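Local coordinates for NEQ011 (Nanoarchaeum equitans Kin4-M, PDB 6GQ8), which probably reduces superoxide to hydrogen peroxide at a mononuclear iron site, as a superoxide reductase of the desulfoferrodoxin family, at residues M1-N7 with G101-T105; E21-I27 with A79-L85; I43-L48 with H59-F65. All coordinates share one frame; numbering follows the deposited sequence.

Overall arrangement
The three contacts show how a small beta sandwich is assembled from two sheets. Contacts 1 and 3 lie on the same mixed sheet, their centres about 14 Å apart, and meet where Leu102 packs on Trp45. Contact 2 belongs to the facing three-stranded sheet; its centre is about 13 Å from that of contact 3, and Ile27, Val81 and Ala83 press on Val46, Leu48 and Ile60. Contacts 1 and 2 do not touch, with centres about 22 Å apart. The iron lies beside the mixed sheet, about 6 Å from the Trp103 side chain of contact 1 and about 5 Å from that of Ile43 in contact 3.

Contact 1. Residues M1-N7 with G101-T105; sequences MIKTEYN and GLWKT
Lys3 pairs with Trp103 where strand 2-3 runs parallel to strand 101-108, through two backbone hydrogen bonds, from Lys3 N to Leu102 O (3.0 Å) and from Lys104 N to Lys3 O (2.9 Å), the second carbonyl also taking a CH...O contact from Trp103 CA. The indole of Trp103 is the main surface. Lys3 sets its CG anti to the carbonyl carbon (chi1 -65°) and stays extended, laying CD over one face of the six-membered ring, 3.6 Å from the centroid and 17° off the normal, a CH-pi contact. Its ammonium continues to a salt bridge with Glu56 of the second subunit. Glu5 O comes to the ring edge, near its plane, 3.7 Å from CZ3, while Asn7 CB approaches obliquely, 3.5 Å from Trp103 CZ3. In the Ig-like sandwich of this family, residues 2-3 add a short, weakly bonded parallel strand, outermost within this chain, to the mixed sheet, and the segment then leads toward the metal: Asn7 OD1 accepts a hydrogen bond from ND1 of the iron ligand His10, whose imidazole stacks on Trp103. The indole is thus a second-shell group, in contact with both a ligand and the segment that leads to it. On the side of the sheet away from the indole, Leu102 and Lys104 receive Ile2, which splits its branches between them, CD1 reaching Leu102 CD1 at 3.5 Å and CG2 meeting Lys104 CB at 3.6 Å. Met1 brings CE alongside the same leucine methyl, and Thr4 CG2 lies beside the bent end of Lys104, whose NZ pairs with Glu106.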
loop_
_atom_site.group_PDB
_atom_site.type_symbol
_atom_site.label_atom_id
_atom_site.label_comp_id
_atom_site.label_asym_id
_atom_site.label_seq_id
_atom_site.Cartn_x
_atom_site.Cartn_y
_atom_site.Cartn_z
ATOM N N MET A 1 -12.646 -10.855 14.260
ATOM C CA MET A 1 -12.115 -9.757 13.461
ATOM C C MET A 1 -12.201 -10.079 11.971
ATOM O O MET A 1 -12.864 -9.373 11.211
ATOM C CB MET A 1 -10.667 -9.458 13.857
ATOM C CG MET A 1 -10.073 -8.243 13.166
ATOM S SD MET A 1 -8.279 -8.144 13.324
ATOM C CE MET A 1 -7.944 -6.704 12.314
ATOM N N ILE A 2 -11.527 -11.152 11.564
ATOM C CA ILE A 2 -11.570 -11.625 10.186
ATOM C C ILE A 2 -12.691 -12.648 10.065
ATOM O O ILE A 2 -12.788 -13.573 10.880
ATOM C CB ILE A 2 -10.225 -12.240 9.768
ATOM C CG1 ILE A 2 -9.051 -11.427 10.322
ATOM C CG2 ILE A 2 -10.138 -12.329 8.257
ATOM C CD1 ILE A 2 -8.778 -10.149 9.572
ATOM N N LYS A 3 -13.541 -12.486 9.054
ATOM C CA LYS A 3 -14.630 -13.426 8.822
ATOM C C LYS A 3 -14.190 -14.507 7.845
ATOM O O LYS A 3 -13.753 -14.210 6.728
ATOM C CB LYS A 3 -15.878 -12.719 8.291
ATOM C CG LYS A 3 -16.505 -11.734 9.259
ATOM C CD LYS A 3 -17.667 -11.017 8.603
ATOM C CE LYS A 3 -18.153 -9.845 9.429
ATOM N NZ LYS A 3 -19.248 -9.115 8.727
ATOM N N THR A 4 -14.336 -15.764 8.263
ATOM C CA THR A 4 -13.952 -16.908 7.451
ATOM C C THR A 4 -15.138 -17.551 6.751
ATOM O O THR A 4 -14.937 -18.350 5.831
ATOM C CB THR A 4 -13.250 -17.967 8.311
ATOM O OG1 THR A 4 -14.129 -18.395 9.359
ATOM C CG2 THR A 4 -11.983 -17.396 8.928
ATOM N N GLU A 5 -16.356 -17.227 7.179
ATOM C CA GLU A 5 -17.549 -17.778 6.557
ATOM C C GLU A 5 -17.654 -17.309 5.111
ATOM O O GLU A 5 -17.319 -16.166 4.787
ATOM C CB GLU A 5 -18.787 -17.335 7.340
ATOM C CG GLU A 5 -18.686 -17.579 8.838
ATOM C CD GLU A 5 -19.984 -17.314 9.573
ATOM O OE1 GLU A 5 -20.750 -16.431 9.129
ATOM O OE2 GLU A 5 -20.236 -17.984 10.597
ATOM N N TYR A 6 -18.103 -18.204 4.236
ATOM C CA TYR A 6 -18.242 -17.852 2.831
ATOM C C TYR A 6 -19.363 -16.838 2.644
ATOM O O TYR A 6 -20.415 -16.924 3.284
ATOM C CB TYR A 6 -18.516 -19.095 1.983
ATOM C CG TYR A 6 -18.837 -18.764 0.543
ATOM C CD1 TYR A 6 -17.835 -18.408 -0.348
ATOM C CD2 TYR A 6 -20.147 -18.792 0.079
ATOM C CE1 TYR A 6 -18.125 -18.094 -1.662
ATOM C CE2 TYR A 6 -20.445 -18.482 -1.234
ATOM C CZ TYR A 6 -19.431 -18.133 -2.100
ATOM O OH TYR A 6 -19.724 -17.824 -3.407
ATOM N N ASN A 7 -19.132 -15.875 1.756
ATOM C CA ASN A 7 -20.117 -14.850 1.440
ATOM C C ASN A 7 -19.980 -14.457 -0.025
ATOM O O ASN A 7 -18.914 -13.988 -0.443
ATOM C CB ASN A 7 -19.941 -13.634 2.350
ATOM C CG ASN A 7 -21.002 -12.577 2.121
ATOM O OD1 ASN A 7 -20.885 -11.749 1.219
ATOM N ND2 ASN A 7 -22.048 -12.602 2.941
ATOM N N GLY A 101 -16.125 -4.923 6.911
ATOM C CA GLY A 101 -14.956 -5.482 7.559
ATOM C C GLY A 101 -14.111 -6.346 6.637
ATOM O O GLY A 101 -14.075 -6.161 5.419
ATOM N N LEU A 102 -13.424 -7.309 7.246
ATOM C CA LEU A 102 -12.427 -8.135 6.583
ATOM C C LEU A 102 -12.951 -9.551 6.371
ATOM O O LEU A 102 -13.687 -10.093 7.202
ATOM C CB LEU A 102 -11.133 -8.179 7.399
ATOM C CG LEU A 102 -10.443 -6.828 7.585
ATOM C CD1 LEU A 102 -9.662 -6.783 8.889
ATOM C CD2 LEU A 102 -9.528 -6.561 6.410
ATOM N N TRP A 103 -12.541 -10.151 5.255
ATOM C CA TRP A 103 -12.980 -11.481 4.859
ATOM C C TRP A 103 -11.782 -12.283 4.370
ATOM O O TRP A 103 -10.908 -11.746 3.685
ATOM C CB TRP A 103 -14.049 -11.404 3.763
ATOM C CG TRP A 103 -15.266 -10.630 4.167
ATOM C CD1 TRP A 103 -15.409 -9.272 4.184
ATOM C CD2 TRP A 103 -16.518 -11.171 4.604
ATOM N NE1 TRP A 103 -16.671 -8.935 4.611
ATOM C CE2 TRP A 103 -17.371 -10.083 4.876
ATOM C CE3 TRP A 103 -17.000 -12.470 4.792
ATOM C CZ2 TRP A 103 -18.679 -10.255 5.320
ATOM C CZ3 TRP A 103 -18.296 -12.638 5.238
ATOM C CH2 TRP A 103 -19.122 -11.537 5.496
ATOM N N LYS A 104 -11.754 -13.569 4.716
ATOM C CA LYS A 104 -10.624 -14.443 4.430
ATOM C C LYS A 104 -11.074 -15.654 3.625
ATOM O O LYS A 104 -12.174 -16.178 3.830
ATOM C CB LYS A 104 -9.951 -14.925 5.723
ATOM C CG LYS A 104 -8.688 -15.746 5.497
ATOM C CD LYS A 104 -8.050 -16.185 6.804
ATOM C CE LYS A 104 -8.743 -17.423 7.350
ATOM N NZ LYS A 104 -7.954 -18.094 8.420
ATOM N N THR A 105 -10.212 -16.093 2.708
ATOM C CA THR A 105 -10.394 -17.331 1.965
ATOM C C THR A 105 -9.056 -18.047 1.872
ATOM O O THR A 105 -8.021 -17.415 1.639
ATOM C CB THR A 105 -10.949 -17.070 0.556
ATOM O OG1 THR A 105 -12.268 -16.517 0.652
ATOM C CG2 THR A 105 -10.999 -18.355 -0.264
HETATM O O HOH W 1 -14.681 -15.133 3.489
#

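Contact 2. Residues E21-I27 with A79-L85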
loop_
_atom_site.group_PDB
_atom_site.type_symbol
_atom_site.label_atom_id
_atom_site.label_comp_id
_atom_site.label_asym_id
_atom_site.label_seq_id
_atom_site.Cartn_x
_atom_site.Cartn_y
_atom_site.Cartn_z
ATOM N N GLU A 21 7.081 -21.982 -14.391
ATOM C CA GLU A 21 7.540 -21.812 -13.019
ATOM C C GLU A 21 6.568 -21.009 -12.173
ATOM O O GLU A 21 6.685 -21.019 -10.944
ATOM C CB GLU A 21 8.884 -21.082 -12.993
ATOM C CG GLU A 21 10.055 -21.811 -13.600
ATOM C CD GLU A 21 11.316 -20.974 -13.535
ATOM O OE1 GLU A 21 12.114 -21.015 -14.493
ATOM O OE2 GLU A 21 11.491 -20.246 -12.536
ATOM N N LEU A 22 5.612 -20.334 -12.800
ATOM C CA LEU A 22 4.776 -19.347 -12.135
ATOM C C LEU A 22 3.403 -19.914 -11.804
ATOM O O LEU A 22 2.823 -20.669 -12.591
ATOM C CB LEU A 22 4.617 -18.114 -13.026
ATOM C CG LEU A 22 5.868 -17.257 -13.210
ATOM C CD1 LEU A 22 5.565 -16.011 -14.027
ATOM C CD2 LEU A 22 6.457 -16.895 -11.865
ATOM N N TYR A 23 2.893 -19.554 -10.630
ATOM C CA TYR A 23 1.478 -19.719 -10.327
ATOM C C TYR A 23 0.757 -18.448 -10.757
ATOM O O TYR A 23 1.110 -17.350 -10.313
ATOM C CB TYR A 23 1.243 -19.991 -8.842
ATOM C CG TYR A 23 1.626 -21.381 -8.383
ATOM C CD1 TYR A 23 0.771 -22.459 -8.584
ATOM C CD2 TYR A 23 2.831 -21.614 -7.731
ATOM C CE1 TYR A 23 1.113 -23.733 -8.160
ATOM C CE2 TYR A 23 3.179 -22.883 -7.305
ATOM C CZ TYR A 23 2.318 -23.939 -7.523
ATOM O OH TYR A 23 2.666 -25.203 -7.098
ATOM N N LYS A 24 -0.244 -18.596 -11.619
ATOM C CA LYS A 24 -1.087 -17.479 -12.027
ATOM C C LYS A 24 -2.300 -17.469 -11.107
ATOM O O LYS A 24 -3.148 -18.366 -11.175
ATOM C CB LYS A 24 -1.492 -17.607 -13.492
ATOM C CG LYS A 24 -2.459 -16.538 -13.971
ATOM C CD LYS A 24 -2.970 -16.843 -15.373
ATOM C CE LYS A 24 -3.954 -15.787 -15.848
ATOM N NZ LYS A 24 -4.529 -16.122 -17.178
ATOM N N ILE A 25 -2.382 -16.458 -10.251
ATOM C CA ILE A 25 -3.322 -16.441 -9.139
ATOM C C ILE A 25 -4.300 -15.300 -9.376
ATOM O O ILE A 25 -3.920 -14.123 -9.329
ATOM C CB ILE A 25 -2.603 -16.285 -7.792
ATOM C CG1 ILE A 25 -1.586 -17.416 -7.604
ATOM C CG2 ILE A 25 -3.603 -16.292 -6.650
ATOM C CD1 ILE A 25 -0.553 -17.140 -6.528
ATOM N N THR A 26 -5.556 -15.646 -9.642
ATOM C CA THR A 26 -6.619 -14.669 -9.825
ATOM C C THR A 26 -7.404 -14.555 -8.525
ATOM O O THR A 26 -7.762 -15.570 -7.920
ATOM C CB THR A 26 -7.550 -15.070 -10.973
ATOM O OG1 THR A 26 -6.791 -15.248 -12.177
ATOM C CG2 THR A 26 -8.609 -13.999 -11.205
ATOM N N ILE A 27 -7.658 -13.321 -8.096
ATOM C CA ILE A 27 -8.452 -13.047 -6.907
ATOM C C ILE A 27 -9.572 -12.103 -7.316
ATOM O O ILE A 27 -9.312 -11.047 -7.902
ATOM C CB ILE A 27 -7.610 -12.427 -5.774
ATOM C CG1 ILE A 27 -6.342 -13.248 -5.528
ATOM C CG2 ILE A 27 -8.422 -12.344 -4.494
ATOM C CD1 ILE A 27 -5.206 -12.439 -4.955
ATOM N N ALA A 79 -8.042 -9.083 -9.520
ATOM C CA ALA A 79 -6.640 -8.908 -9.863
ATOM C C ALA A 79 -6.009 -10.261 -10.142
ATOM O O ALA A 79 -6.407 -11.281 -9.574
ATOM C CB ALA A 79 -5.870 -8.192 -8.749
ATOM N N ILE A 80 -5.016 -10.253 -11.026
ATOM C CA ILE A 80 -4.209 -11.427 -11.325
ATOM C C ILE A 80 -2.760 -11.085 -11.010
ATOM O O ILE A 80 -2.243 -10.065 -11.480
ATOM C CB ILE A 80 -4.361 -11.874 -12.790
ATOM C CG1 ILE A 80 -5.838 -12.059 -13.145
ATOM C CG2 ILE A 80 -3.595 -13.169 -13.039
ATOM C CD1 ILE A 80 -6.064 -12.642 -14.526
ATOM N N VAL A 81 -2.123 -11.913 -10.184
ATOM C CA VAL A 81 -0.715 -11.763 -9.853
ATOM C C VAL A 81 -0.019 -13.080 -10.171
ATOM O O VAL A 81 -0.657 -14.098 -10.443
ATOM C CB VAL A 81 -0.477 -11.362 -8.381
ATOM C CG1 VAL A 81 -1.095 -9.996 -8.086
ATOM C CG2 VAL A 81 -1.005 -12.427 -7.432
ATOM N N TYR A 82 1.311 -13.046 -10.120
ATOM C CA TYR A 82 2.154 -14.159 -10.539
ATOM C C TYR A 82 3.247 -14.345 -9.499
ATOM O O TYR A 82 3.887 -13.368 -9.096
ATOM C CB TYR A 82 2.783 -13.902 -11.914
ATOM C CG TYR A 82 1.788 -13.700 -13.034
ATOM C CD1 TYR A 82 1.488 -14.730 -13.915
ATOM C CD2 TYR A 82 1.154 -12.476 -13.215
ATOM C CE1 TYR A 82 0.582 -14.550 -14.942
ATOM C CE2 TYR A 82 0.243 -12.288 -14.236
ATOM C CZ TYR A 82 -0.038 -13.326 -15.098
ATOM O OH TYR A 82 -0.943 -13.136 -16.118
ATOM N N ALA A 83 3.463 -15.586 -9.068
ATOM C CA ALA A 83 4.439 -15.856 -8.021
ATOM C C ALA A 83 5.103 -17.205 -8.244
ATOM O O ALA A 83 4.490 -18.140 -8.766
ATOM C CB ALA A 83 3.792 -15.831 -6.632
ATOM N N LYS A 84 6.368 -17.286 -7.835
ATOM C CA LYS A 84 7.081 -18.547 -7.694
ATOM C C LYS A 84 6.916 -19.016 -6.255
ATOM O O LYS A 84 7.315 -18.309 -5.324
ATOM C CB LYS A 84 8.561 -18.357 -8.022
ATOM C CG LYS A 84 8.830 -17.845 -9.424
ATOM C CD LYS A 84 10.320 -17.729 -9.703
ATOM C CE LYS A 84 10.581 -17.349 -11.152
ATOM N NZ LYS A 84 12.035 -17.292 -11.456
ATOM N N LEU A 85 6.329 -20.193 -6.064
ATOM C CA LEU A 85 6.060 -20.712 -4.730
ATOM C C LEU A 85 6.723 -22.070 -4.570
ATOM O O LEU A 85 6.526 -22.963 -5.401
ATOM C CB LEU A 85 4.555 -20.823 -4.473
ATOM C CG LEU A 85 3.753 -19.540 -4.687
ATOM C CD1 LEU A 85 2.267 -19.805 -4.517
ATOM C CD2 LEU A 85 4.225 -18.456 -3.731
HETATM O O HOH W 2 6.012 -22.028 -8.195
#
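Tyr23, Ile25 and Ile27 pair with Ala83, Val81 and Ala79 in an antiparallel ladder, each pair closed by two backbone hydrogen bonds; that from Ile27 N to Ala79 O measures 2.8 Å. Between these rungs CH...O contacts fill in, such as Tyr82 CA to Tyr23 O at 3.4 Å.

Apolar packing follows on both faces. Beside Tyr23, Leu85 comes obliquely, its CD1 3.7 Å from Tyr23 CD2, while Lys18 makes a cation-pi contact with the same ring. Ile25, Ile27, Val81 and Ala83 turn toward the facing sheet of the sandwich and pack on its strands 43-52 and 58-65. On the reverse face Lys24 places CG anti to its own amide nitrogen (chi1 176°), which runs its extended chain alongside Tyr82; that CG lies 3.8 Å from Tyr82 CE1 and 3.7 Å from Ile80 CG2. Thr26 and Ile80 stand side by side.

Polar contacts gather at one end. Lys84 NZ meets Glu21 OE2 at 3.2 Å, a salt bridge whose hydrogen bond is weak and whose glutamate is poorly ordered. A water accepts from Leu85 N (2.8 Å) and donates to Glu21 O, extending the ladder where direct pairing stops.

Ile80, Ala83 and Lys84 also pair with a strand of the third subunit. The chemistry implies a union carried by backbone bonds and hydrocarbon, with charge a minor, solvent-side addition.

Contact 3. Residues I43-L48 with H59-F65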
loop_
_atom_site.group_PDB
_atom_site.type_symbol
_atom_site.label_atom_id
_atom_site.label_comp_id
_atom_site.label_asym_id
_atom_site.label_seq_id
_atom_site.Cartn_x
_atom_site.Cartn_y
_atom_site.Cartn_z
ATOM N N ILE A 43 -15.059 -2.498 -2.168
ATOM C CA ILE A 43 -13.944 -3.369 -1.819
ATOM C C ILE A 43 -12.665 -2.586 -2.083
ATOM O O ILE A 43 -12.386 -2.200 -3.222
ATOM C CB ILE A 43 -13.973 -4.671 -2.632
ATOM C CG1 ILE A 43 -15.329 -5.373 -2.494
ATOM C CG2 ILE A 43 -12.840 -5.592 -2.189
ATOM C CD1 ILE A 43 -15.676 -5.796 -1.086
ATOM N N GLN A 44 -11.893 -2.342 -1.028
ATOM C CA GLN A 44 -10.760 -1.430 -1.123
ATOM C C GLN A 44 -9.464 -2.132 -1.508
ATOM O O GLN A 44 -8.692 -1.598 -2.310
ATOM C CB GLN A 44 -10.577 -0.687 0.202
ATOM C CG GLN A 44 -9.746 0.580 0.096
ATOM C CD GLN A 44 -9.778 1.398 1.376
ATOM O OE1 GLN A 44 -9.069 1.095 2.336
ATOM N NE2 GLN A 44 -10.615 2.433 1.399
ATOM N N TRP A 45 -9.199 -3.314 -0.957
ATOM C CA TRP A 45 -7.922 -3.969 -1.210
ATOM C C TRP A 45 -8.030 -5.458 -0.923
ATOM O O TRP A 45 -8.981 -5.927 -0.292
ATOM C CB TRP A 45 -6.800 -3.339 -0.374
ATOM C CG TRP A 45 -7.073 -3.271 1.104
ATOM C CD1 TRP A 45 -7.539 -2.189 1.805
ATOM C CD2 TRP A 45 -6.883 -4.316 2.065
ATOM N NE1 TRP A 45 -7.649 -2.501 3.137
ATOM C CE2 TRP A 45 -7.246 -3.798 3.325
ATOM C CE3 TRP A 45 -6.424 -5.637 1.985
ATOM C CZ2 TRP A 45 -7.181 -4.558 4.492
ATOM C CZ3 TRP A 45 -6.359 -6.390 3.143
ATOM C CH2 TRP A 45 -6.737 -5.848 4.380
ATOM N N VAL A 46 -7.028 -6.196 -1.397
ATOM C CA VAL A 46 -6.876 -7.616 -1.105
ATOM C C VAL A 46 -5.403 -7.896 -0.825
ATOM O O VAL A 46 -4.526 -7.444 -1.567
ATOM C CB VAL A 46 -7.396 -8.504 -2.254
ATOM C CG1 VAL A 46 -6.828 -8.047 -3.587
ATOM C CG2 VAL A 46 -7.052 -9.962 -1.998
ATOM N N ASP A 47 -5.132 -8.613 0.261
ATOM C CA ASP A 47 -3.799 -9.119 0.560
ATOM C C ASP A 47 -3.753 -10.608 0.245
ATOM O O ASP A 47 -4.692 -11.345 0.558
ATOM C CB ASP A 47 -3.433 -8.892 2.029
ATOM C CG ASP A 47 -2.851 -7.517 2.284
ATOM O OD1 ASP A 47 -2.199 -6.966 1.377
ATOM O OD2 ASP A 47 -3.039 -6.991 3.404
ATOM N N LEU A 48 -2.663 -11.046 -0.385
ATOM C CA LEU A 48 -2.476 -12.448 -0.740
ATOM C C LEU A 48 -1.246 -12.985 -0.022
ATOM O O LEU A 48 -0.150 -12.435 -0.168
ATOM C CB LEU A 48 -2.326 -12.620 -2.252
ATOM C CG LEU A 48 -2.046 -14.045 -2.740
ATOM C CD1 LEU A 48 -3.254 -14.947 -2.526
ATOM C CD2 LEU A 48 -1.626 -14.042 -4.197
ATOM N N HIS A 59 3.904 -12.927 2.737
ATOM C CA HIS A 59 3.118 -11.968 1.975
ATOM C C HIS A 59 3.566 -11.992 0.520
ATOM O O HIS A 59 4.740 -11.743 0.222
ATOM C CB HIS A 59 3.272 -10.566 2.562
ATOM C CG HIS A 59 2.146 -9.642 2.222
ATOM N ND1 HIS A 59 2.010 -8.393 2.790
ATOM C CD2 HIS A 59 1.099 -9.786 1.377
ATOM C CE1 HIS A 59 0.929 -7.806 2.308
ATOM N NE2 HIS A 59 0.355 -8.633 1.452
ATOM N N ILE A 60 2.641 -12.295 -0.382
ATOM C CA ILE A 60 2.950 -12.413 -1.804
ATOM C C ILE A 60 2.617 -11.134 -2.556
ATOM O O ILE A 60 3.437 -10.624 -3.321
ATOM C CB ILE A 60 2.217 -13.626 -2.421
ATOM C CG1 ILE A 60 2.664 -14.933 -1.758
ATOM C CG2 ILE A 60 2.470 -13.680 -3.918
ATOM C CD1 ILE A 60 4.147 -15.225 -1.899
ATOM N N ALA A 61 1.413 -10.601 -2.360
ATOM C CA ALA A 61 0.992 -9.418 -3.094
ATOM C C ALA A 61 0.034 -8.593 -2.249
ATOM O O ALA A 61 -0.656 -9.118 -1.370
ATOM C CB ALA A 61 0.328 -9.787 -4.424
ATOM N N ARG A 62 0.019 -7.290 -2.517
ATOM C CA ARG A 62 -0.965 -6.366 -1.965
ATOM C C ARG A 62 -1.529 -5.547 -3.117
ATOM O O ARG A 62 -0.773 -4.892 -3.840
ATOM C CB ARG A 62 -0.333 -5.468 -0.896
ATOM C CG ARG A 62 -1.210 -4.340 -0.374
ATOM C CD ARG A 62 -0.647 -3.766 0.932
ATOM N NE ARG A 62 -0.974 -4.599 2.088
ATOM C CZ ARG A 62 -0.500 -4.404 3.316
ATOM N NH1 ARG A 62 0.339 -3.405 3.561
ATOM N NH2 ARG A 62 -0.866 -5.210 4.304
ATOM N N ILE A 63 -2.847 -5.599 -3.306
ATOM C CA ILE A 63 -3.503 -4.915 -4.416
ATOM C C ILE A 63 -4.537 -3.960 -3.841
ATOM O O ILE A 63 -5.458 -4.387 -3.133
ATOM C CB ILE A 63 -4.168 -5.895 -5.396
ATOM C CG1 ILE A 63 -3.155 -6.925 -5.898
ATOM C CG2 ILE A 63 -4.781 -5.134 -6.562
ATOM C CD1 ILE A 63 -3.388 -8.312 -5.348
ATOM N N GLU A 64 -4.391 -2.677 -4.149
ATOM C CA GLU A 64 -5.358 -1.661 -3.763
ATOM C C GLU A 64 -6.179 -1.275 -4.986
ATOM O O GLU A 64 -5.618 -0.927 -6.031
ATOM C CB GLU A 64 -4.672 -0.423 -3.183
ATOM C CG GLU A 64 -3.773 -0.676 -1.984
ATOM C CD GLU A 64 -4.408 -0.237 -0.675
ATOM O OE1 GLU A 64 -5.581 0.192 -0.693
ATOM O OE2 GLU A 64 -3.723 -0.298 0.370
ATOM N N PHE A 65 -7.501 -1.364 -4.858
ATOM C CA PHE A 65 -8.426 -0.917 -5.894
ATOM C C PHE A 65 -8.814 0.520 -5.566
ATOM O O PHE A 65 -9.564 0.763 -4.616
ATOM C CB PHE A 65 -9.641 -1.840 -5.952
ATOM C CG PHE A 65 -9.288 -3.303 -5.938
ATOM C CD1 PHE A 65 -8.663 -3.891 -7.028
ATOM C CD2 PHE A 65 -9.561 -4.087 -4.828
ATOM C CE1 PHE A 65 -8.333 -5.237 -7.018
ATOM C CE2 PHE A 65 -9.229 -5.431 -4.810
ATOM C CZ PHE A 65 -8.616 -6.007 -5.909
#
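Asp47 and Arg62 stand side by side on neighbouring antiparallel strands and form a buried, side-on salt bridge. Arg62 turns at its third torsion, bringing NE to Asp47 OD1 (2.8 Å), on the syn lone pair, and NH2 to Asp47 OD2 (3.0 Å), also from the syn side but out of the carboxylate plane. The two planes are turned 34° apart, so the paired bonds are not coplanar. Asp47 OD1 has a second, weak donor in His59 NE2 at 3.1 Å, the imidazole standing almost perpendicular to the carboxylate. His59 ND1 bonds to Trp45 NE1 and Arg62 NH1 to Glu64 OE2, both partners on the second subunit.

On the same face Trp45 takes the crowded rotamer, CG between the amide nitrogen and the carbonyl carbon (chi1 54°), which leads the end of its indole away from segment 59-65 to meet Tyr96. CB is its side-chain atom nearest that segment, 3.2 Å from Ile63 O, and Glu64 OE1 comes obliquely beside the start of the ring. The Glu64 chain turns at its second torsion, and OE1 forms a salt bridge with Lys66 NZ of the fourth subunit.

Val46, Leu48, Ala61 and Ile63 line the opposite face, toward the other sheet. With chi1 at 49°, Val46 turns CG1 to the Phe65 and Ile63 side: it approaches the Phe65 ring obliquely, 3.6 Å from CZ, and packs against Ile63 CB at 3.9 Å. Leu48 directs CD2 across to Ile60 CG2.

From Trp45 to Asp47 the strands pair one to one; Leu48 O then accepts from both Ile60 N (2.8 Å) and Ala61 N (3.3 Å). Strand 58-65 is outermost within the chain, but Arg62 to Glu64 pair with a strand of the third subunit, continuing the sheet. Two residues facing Leu48 make a classic beta bulge, set in the 43-52/58-65 hairpin of an Ig-like sandwich.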